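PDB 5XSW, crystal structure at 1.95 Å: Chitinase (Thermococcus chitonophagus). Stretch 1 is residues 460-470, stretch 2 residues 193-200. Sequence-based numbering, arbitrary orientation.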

ATOM      1  N   ALA A 460      18.339 -20.290 -17.223  1.00 29.54           N
ATOM      2  CA  ALA A 460      18.065 -18.851 -17.399  1.00 26.22           C
ATOM      3  C   ALA A 460      18.724 -18.026 -16.309  1.00 29.62           C
ATOM      4  O   ALA A 460      19.299 -16.954 -16.579  1.00 32.20           O
ATOM      5  CB  ALA A 460      16.517 -18.584 -17.404  1.00 28.39           C
ATOM      6  N   MET A 461      18.612 -18.499 -15.060  1.00 25.33           N
ATOM      7  CA  MET A 461      19.074 -17.672 -13.935  1.00 27.42           C
ATOM      8  C   MET A 461      20.580 -17.538 -13.800  1.00 36.28           C
ATOM      9  O   MET A 461      21.081 -16.625 -13.101  1.00 31.15           O
ATOM     10  CB  MET A 461      18.486 -18.214 -12.600  1.00 27.82           C
ATOM     11  CG  MET A 461      16.936 -17.982 -12.606  1.00 28.76           C
ATOM     12  SD  MET A 461      16.133 -18.704 -11.164  1.00 33.59           S
ATOM     13  CE  MET A 461      16.543 -17.497  -9.910  1.00 36.26           C
ATOM     14  N   LYS A 462      21.311 -18.426 -14.478  1.00 33.24           N
ATOM     15  CA  LYS A 462      22.770 -18.262 -14.581  1.00 33.26           C
ATOM     16  C   LYS A 462      23.063 -16.907 -15.179  1.00 34.83           C
ATOM     17  O   LYS A 462      24.104 -16.348 -14.955  1.00 36.66           O
ATOM     18  CB  LYS A 462      23.389 -19.370 -15.453  1.00 32.31           C
ATOM     19  CG  LYS A 462      23.463 -20.754 -14.806  1.00 31.67           C
ATOM     20  CD  LYS A 462      24.669 -20.715 -13.769  1.00 42.25           C
ATOM     21  CE  LYS A 462      24.935 -22.050 -13.074  1.00 40.92           C
ATOM     22  NZ  LYS A 462      25.983 -21.901 -11.974  1.00 48.98           N
ATOM     23  N   HIS A 463      22.166 -16.365 -15.976  1.00 29.97           N
ATOM     24  CA  HIS A 463      22.366 -15.050 -16.566  1.00 33.62           C
ATOM     25  C   HIS A 463      21.769 -13.883 -15.788  1.00 36.11           C
ATOM     26  O   HIS A 463      21.865 -12.770 -16.193  1.00 34.90           O
ATOM     27  CB  HIS A 463      21.862 -15.005 -17.998  1.00 31.34           C
ATOM     28  CG  HIS A 463      22.500 -16.002 -18.896  1.00 36.84           C
ATOM     29  ND1 HIS A 463      23.422 -15.656 -19.849  1.00 38.77           N
ATOM     30  CD2 HIS A 463      22.354 -17.335 -18.984  1.00 37.14           C
ATOM     31  CE1 HIS A 463      23.815 -16.734 -20.484  1.00 40.08           C
ATOM     32  NE2 HIS A 463      23.184 -17.767 -19.977  1.00 36.81           N
ATOM     33  N   TRP A 464      21.127 -14.146 -14.625  1.00 34.88           N
ATOM     34  CA  TRP A 464      20.492 -13.067 -13.863  1.00 30.92           C
ATOM     35  C   TRP A 464      21.478 -12.376 -12.908  1.00 32.54           C
ATOM     36  O   TRP A 464      22.426 -12.992 -12.430  1.00 33.83           O
ATOM     37  CB  TRP A 464      19.284 -13.629 -13.094  1.00 29.77           C
ATOM     38  CG  TRP A 464      18.103 -14.011 -13.966  1.00 32.18           C
ATOM     39  CD1 TRP A 464      18.102 -14.233 -15.318  1.00 34.55           C
ATOM     40  CD2 TRP A 464      16.752 -14.238 -13.524  1.00 36.75           C
ATOM     41  NE1 TRP A 464      16.843 -14.591 -15.743  1.00 33.37           N
ATOM     42  CE2 TRP A 464      15.993 -14.591 -14.659  1.00 31.24           C
ATOM     43  CE3 TRP A 464      16.114 -14.183 -12.266  1.00 34.26           C
ATOM     44  CZ2 TRP A 464      14.618 -14.883 -14.586  1.00 33.22           C
ATOM     45  CZ3 TRP A 464      14.755 -14.470 -12.193  1.00 32.19           C
ATOM     46  CH2 TRP A 464      14.024 -14.828 -13.344  1.00 29.41           C
ATOM     47  N   PRO A 465      21.259 -11.089 -12.615  1.00 34.04           N
ATOM     48  CA  PRO A 465      22.139 -10.390 -11.670  1.00 38.26           C
ATOM     49  C   PRO A 465      22.213 -11.120 -10.319  1.00 35.59           C
ATOM     50  O   PRO A 465      21.210 -11.713  -9.886  1.00 32.55           O
ATOM     51  CB  PRO A 465      21.471  -9.025 -11.488  1.00 35.96           C
ATOM     52  CG  PRO A 465      20.418  -8.937 -12.495  1.00 35.37           C
ATOM     53  CD  PRO A 465      20.083 -10.291 -12.997  1.00 35.63           C
ATOM     54  N   GLU A 466      23.393 -11.092  -9.695  1.00 35.57           N
ATOM     55  CA  GLU A 466      23.630 -11.682  -8.384  1.00 34.15           C
ATOM     56  C   GLU A 466      23.761 -10.567  -7.355  1.00 30.47           C
ATOM     57  O   GLU A 466      24.232  -9.476  -7.689  1.00 32.08           O
ATOM     58  CB  GLU A 466      24.896 -12.552  -8.409  1.00 38.99           C
ATOM     59  CG  GLU A 466      24.762 -13.807  -9.285  1.00 39.05           C
ATOM     60  CD  GLU A 466      24.123 -14.958  -8.531  1.00 43.29           C
ATOM     61  OE1 GLU A 466      23.593 -14.727  -7.420  1.00 45.09           O
ATOM     62  OE2 GLU A 466      24.187 -16.109  -9.020  1.00 50.76           O
ATOM     63  N   PRO A 467      23.304 -10.804  -6.117  1.00 28.10           N
ATOM     64  CA  PRO A 467      22.567 -11.998  -5.686  1.00 27.85           C
ATOM     65  C   PRO A 467      21.133 -12.000  -6.319  1.00 32.00           C
ATOM     66  O   PRO A 467      20.618 -10.917  -6.622  1.00 28.82           O
ATOM     67  CB  PRO A 467      22.525 -11.830  -4.166  1.00 26.09           C
ATOM     68  CG  PRO A 467      22.430 -10.352  -3.997  1.00 28.34           C
ATOM     69  CD  PRO A 467      23.289  -9.757  -5.079  1.00 30.63           C
ATOM     70  N   HIS A 468      20.531 -13.169  -6.549  1.00 29.60           N
ATOM     71  CA  HIS A 468      19.270 -13.204  -7.283  1.00 28.26           C
ATOM     72  C   HIS A 468      18.122 -12.567  -6.510  1.00 29.36           C
ATOM     73  O   HIS A 468      17.212 -12.024  -7.109  1.00 28.30           O
ATOM     74  CB  HIS A 468      18.911 -14.633  -7.638  1.00 28.86           C
ATOM     75  CG  HIS A 468      19.866 -15.269  -8.597  1.00 32.55           C
ATOM     76  ND1 HIS A 468      20.592 -14.542  -9.522  1.00 34.43           N
ATOM     77  CD2 HIS A 468      20.217 -16.566  -8.772  1.00 33.41           C
ATOM     78  CE1 HIS A 468      21.335 -15.369 -10.234  1.00 32.13           C
ATOM     79  NE2 HIS A 468      21.125 -16.602  -9.798  1.00 31.80           N
ATOM     80  N   ILE A 469      18.162 -12.646  -5.183  1.00 25.13           N
ATOM     81  CA  ILE A 469      17.154 -11.976  -4.344  1.00 24.22           C
ATOM     82  C   ILE A 469      17.690 -10.643  -3.863  1.00 27.13           C
ATOM     83  O   ILE A 469      18.678 -10.603  -3.109  1.00 29.27           O
ATOM     84  CB  ILE A 469      16.758 -12.878  -3.157  1.00 25.82           C
ATOM     85  CG1 ILE A 469      16.281 -14.234  -3.697  1.00 26.02           C
ATOM     86  CG2 ILE A 469      15.733 -12.175  -2.221  1.00 23.24           C
ATOM     87  CD1 ILE A 469      15.955 -15.257  -2.582  1.00 24.60           C
ATOM     88  N   PRO A 470      17.073  -9.530  -4.313  1.00 24.26           N
ATOM     89  CA  PRO A 470      17.570  -8.201  -3.955  1.00 23.07           C
ATOM     90  C   PRO A 470      17.080  -7.819  -2.565  1.00 21.65           C
ATOM     91  O   PRO A 470      16.093  -8.412  -2.106  1.00 23.17           O
ATOM     92  CB  PRO A 470      16.964  -7.286  -5.056  1.00 25.78           C
ATOM     93  CG  PRO A 470      15.631  -7.948  -5.347  1.00 23.95           C
ATOM     94  CD  PRO A 470      15.879  -9.466  -5.197  1.00 24.22           C
TER
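Stretch 2 193-200: ALAYEWFK

The indole of Trp198 is held from two directions by stretch 1: a backbone carbonyl meets its nitrogen at the ring edge, while a second tryptophan, Trp464, points its own edge at one face. Trp198 NE1 donates to His468 O across 2.8 Å with an N-H...O angle of 173°, an almost linear hydrogen bond and the only one joining the two stretches. The six-membered rings of Trp464 and Trp198 form an edge-to-face pair, with centroids 5.0 Å apart and planes at 70°; the closest atoms, Trp464 CZ3 and Trp198 CD2, are 3.8 Å apart.

Stretch 2 is the last part of a helix that runs through Phe199, after which Lys200 leaves helical geometry with positive phi. Its side chain turns back, and Lys200 NZ donates to Glu197 O at 2.9 Å. Stretch 1 enters as the end of another helix, passes through a type I turn from Met461 to Trp464, and continues as a loop, extended from Trp464 to Pro467, with a cis peptide bond before Pro467 and a bend at His468. In this loop His468 ND1 donates to Pro465 O at 2.9 Å, tying the imidazole to the backbone three residues back.

The two stretches run in roughly the same direction. Trp464 CH2 packs 3.8 Å from Leu194 CD1, and Met461 SD lies 3.8 Å from Glu197 CG, with Met461 CE 4.2 Å from Trp198 CD1. The CA atoms of His468 and Trp198 are 7.2 Å apart and those of Ile469 and Phe199 7.1 Å. Although the CA-to-CB bond of Ile469 points sideways, its side chain reaches the helix end: CD1 of Ile469 approaches Trp198 O to 3.3 Å, and Ile469 CG1 lies 4.4 Å from Phe199 CD1. The stretches bury 403 Å², both sides summed, with Trp198 contributing the most, 89 Å².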

ATOM      1  N   ALA A 193       6.584 -22.093 -10.410  1.00 23.32           N
ATOM      2  CA  ALA A 193       7.909 -22.736 -10.406  1.00 22.74           C
ATOM      3  C   ALA A 193       8.944 -21.654 -10.234  1.00 24.55           C
ATOM      4  O   ALA A 193       9.976 -21.853  -9.585  1.00 23.47           O
ATOM      5  CB  ALA A 193       8.155 -23.544 -11.730  1.00 18.91           C
ATOM      6  N   LEU A 194       8.695 -20.491 -10.829  1.00 23.21           N
ATOM      7  CA  LEU A 194       9.667 -19.424 -10.725  1.00 20.52           C
ATOM      8  C   LEU A 194       9.619 -18.864  -9.295  1.00 24.62           C
ATOM      9  O   LEU A 194      10.666 -18.509  -8.752  1.00 23.06           O
ATOM     10  CB  LEU A 194       9.413 -18.285 -11.749  1.00 22.07           C
ATOM     11  CG  LEU A 194      10.328 -17.045 -11.614  1.00 25.56           C
ATOM     12  CD1 LEU A 194      11.827 -17.497 -11.707  1.00 24.08           C
ATOM     13  CD2 LEU A 194      10.036 -15.976 -12.689  1.00 24.60           C
ATOM     14  N   ALA A 195       8.432 -18.755  -8.699  1.00 21.84           N
ATOM     15  CA  ALA A 195       8.364 -18.304  -7.302  1.00 20.37           C
ATOM     16  C   ALA A 195       9.186 -19.240  -6.392  1.00 23.76           C
ATOM     17  O   ALA A 195       9.828 -18.813  -5.460  1.00 23.18           O
ATOM     18  CB  ALA A 195       6.865 -18.262  -6.799  1.00 22.03           C
ATOM     19  N   TYR A 196       9.067 -20.535  -6.656  1.00 20.40           N
ATOM     20  CA  TYR A 196       9.794 -21.583  -5.913  1.00 19.29           C
ATOM     21  C   TYR A 196      11.304 -21.403  -6.088  1.00 21.88           C
ATOM     22  O   TYR A 196      12.027 -21.251  -5.149  1.00 23.42           O
ATOM     23  CB  TYR A 196       9.354 -22.939  -6.466  1.00 24.33           C
ATOM     24  CG  TYR A 196       9.967 -24.183  -5.840  1.00 26.83           C
ATOM     25  CD1 TYR A 196      10.403 -24.201  -4.517  1.00 26.09           C
ATOM     26  CD2 TYR A 196      10.059 -25.371  -6.587  1.00 31.30           C
ATOM     27  CE1 TYR A 196      10.924 -25.384  -3.948  1.00 24.16           C
ATOM     28  CE2 TYR A 196      10.592 -26.530  -6.037  1.00 29.61           C
ATOM     29  CZ  TYR A 196      11.034 -26.524  -4.732  1.00 28.52           C
ATOM     30  OH  TYR A 196      11.537 -27.698  -4.188  1.00 29.15           O
ATOM     31  N   GLU A 197      11.775 -21.390  -7.325  1.00 23.31           N
ATOM     32  CA  GLU A 197      13.220 -21.338  -7.563  1.00 24.61           C
ATOM     33  C   GLU A 197      13.817 -19.988  -7.171  1.00 27.44           C
ATOM     34  O   GLU A 197      14.930 -19.891  -6.625  1.00 24.35           O
ATOM     35  CB  GLU A 197      13.532 -21.698  -9.067  1.00 21.00           C
ATOM     36  CG  GLU A 197      15.072 -21.822  -9.365  1.00 27.68           C
ATOM     37  CD  GLU A 197      15.762 -22.958  -8.567  1.00 31.21           C
ATOM     38  OE1 GLU A 197      15.099 -23.971  -8.159  1.00 30.05           O
ATOM     39  OE2 GLU A 197      16.991 -22.855  -8.381  1.00 38.08           O
ATOM     40  N   TRP A 198      13.093 -18.914  -7.443  1.00 22.50           N
ATOM     41  CA  TRP A 198      13.579 -17.588  -7.115  1.00 23.16           C
ATOM     42  C   TRP A 198      13.490 -17.294  -5.609  1.00 25.89           C
ATOM     43  O   TRP A 198      14.493 -16.898  -5.000  1.00 23.87           O
ATOM     44  CB  TRP A 198      12.768 -16.521  -7.916  1.00 22.33           C
ATOM     45  CG  TRP A 198      13.428 -15.179  -8.036  1.00 21.22           C
ATOM     46  CD1 TRP A 198      14.583 -14.731  -7.415  1.00 27.40           C
ATOM     47  CD2 TRP A 198      12.960 -14.100  -8.830  1.00 24.05           C
ATOM     48  NE1 TRP A 198      14.854 -13.442  -7.822  1.00 27.42           N
ATOM     49  CE2 TRP A 198      13.872 -13.041  -8.697  1.00 29.08           C
ATOM     50  CE3 TRP A 198      11.860 -13.943  -9.690  1.00 25.58           C
ATOM     51  CZ2 TRP A 198      13.695 -11.820  -9.356  1.00 28.14           C
ATOM     52  CZ3 TRP A 198      11.710 -12.758 -10.356  1.00 26.03           C
ATOM     53  CH2 TRP A 198      12.620 -11.697 -10.170  1.00 29.95           C
ATOM     54  N   PHE A 199      12.321 -17.499  -4.976  1.00 22.82           N
ATOM     55  CA  PHE A 199      12.139 -17.004  -3.573  1.00 20.93           C
ATOM     56  C   PHE A 199      12.020 -18.152  -2.576  1.00 20.32           C
ATOM     57  O   PHE A 199      11.827 -17.920  -1.386  1.00 22.79           O
ATOM     58  CB  PHE A 199      10.890 -16.053  -3.468  1.00 23.24           C
ATOM     59  CG  PHE A 199      11.030 -14.834  -4.364  1.00 22.29           C
ATOM     60  CD1 PHE A 199      11.939 -13.847  -4.038  1.00 23.45           C
ATOM     61  CD2 PHE A 199      10.266 -14.710  -5.545  1.00 23.78           C
ATOM     62  CE1 PHE A 199      12.138 -12.738  -4.902  1.00 26.02           C
ATOM     63  CE2 PHE A 199      10.429 -13.605  -6.367  1.00 28.91           C
ATOM     64  CZ  PHE A 199      11.400 -12.642  -6.058  1.00 25.84           C
ATOM     65  N   LYS A 200      12.159 -19.389  -3.078  1.00 23.11           N
ATOM     66  CA  LYS A 200      12.181 -20.626  -2.253  1.00 24.91           C
ATOM     67  C   LYS A 200      10.841 -20.914  -1.642  1.00 26.23           C
ATOM     68  O   LYS A 200      10.744 -21.620  -0.627  1.00 23.05           O
ATOM     69  CB  LYS A 200      13.254 -20.547  -1.135  1.00 23.52           C
ATOM     70  CG  LYS A 200      14.593 -19.942  -1.655  1.00 26.92           C
ATOM     71  CD  LYS A 200      15.095 -20.708  -2.928  1.00 21.21           C
ATOM     72  CE  LYS A 200      16.340 -19.960  -3.457  1.00 26.20           C
ATOM     73  NZ  LYS A 200      16.920 -20.627  -4.708  1.00 30.06           N
TER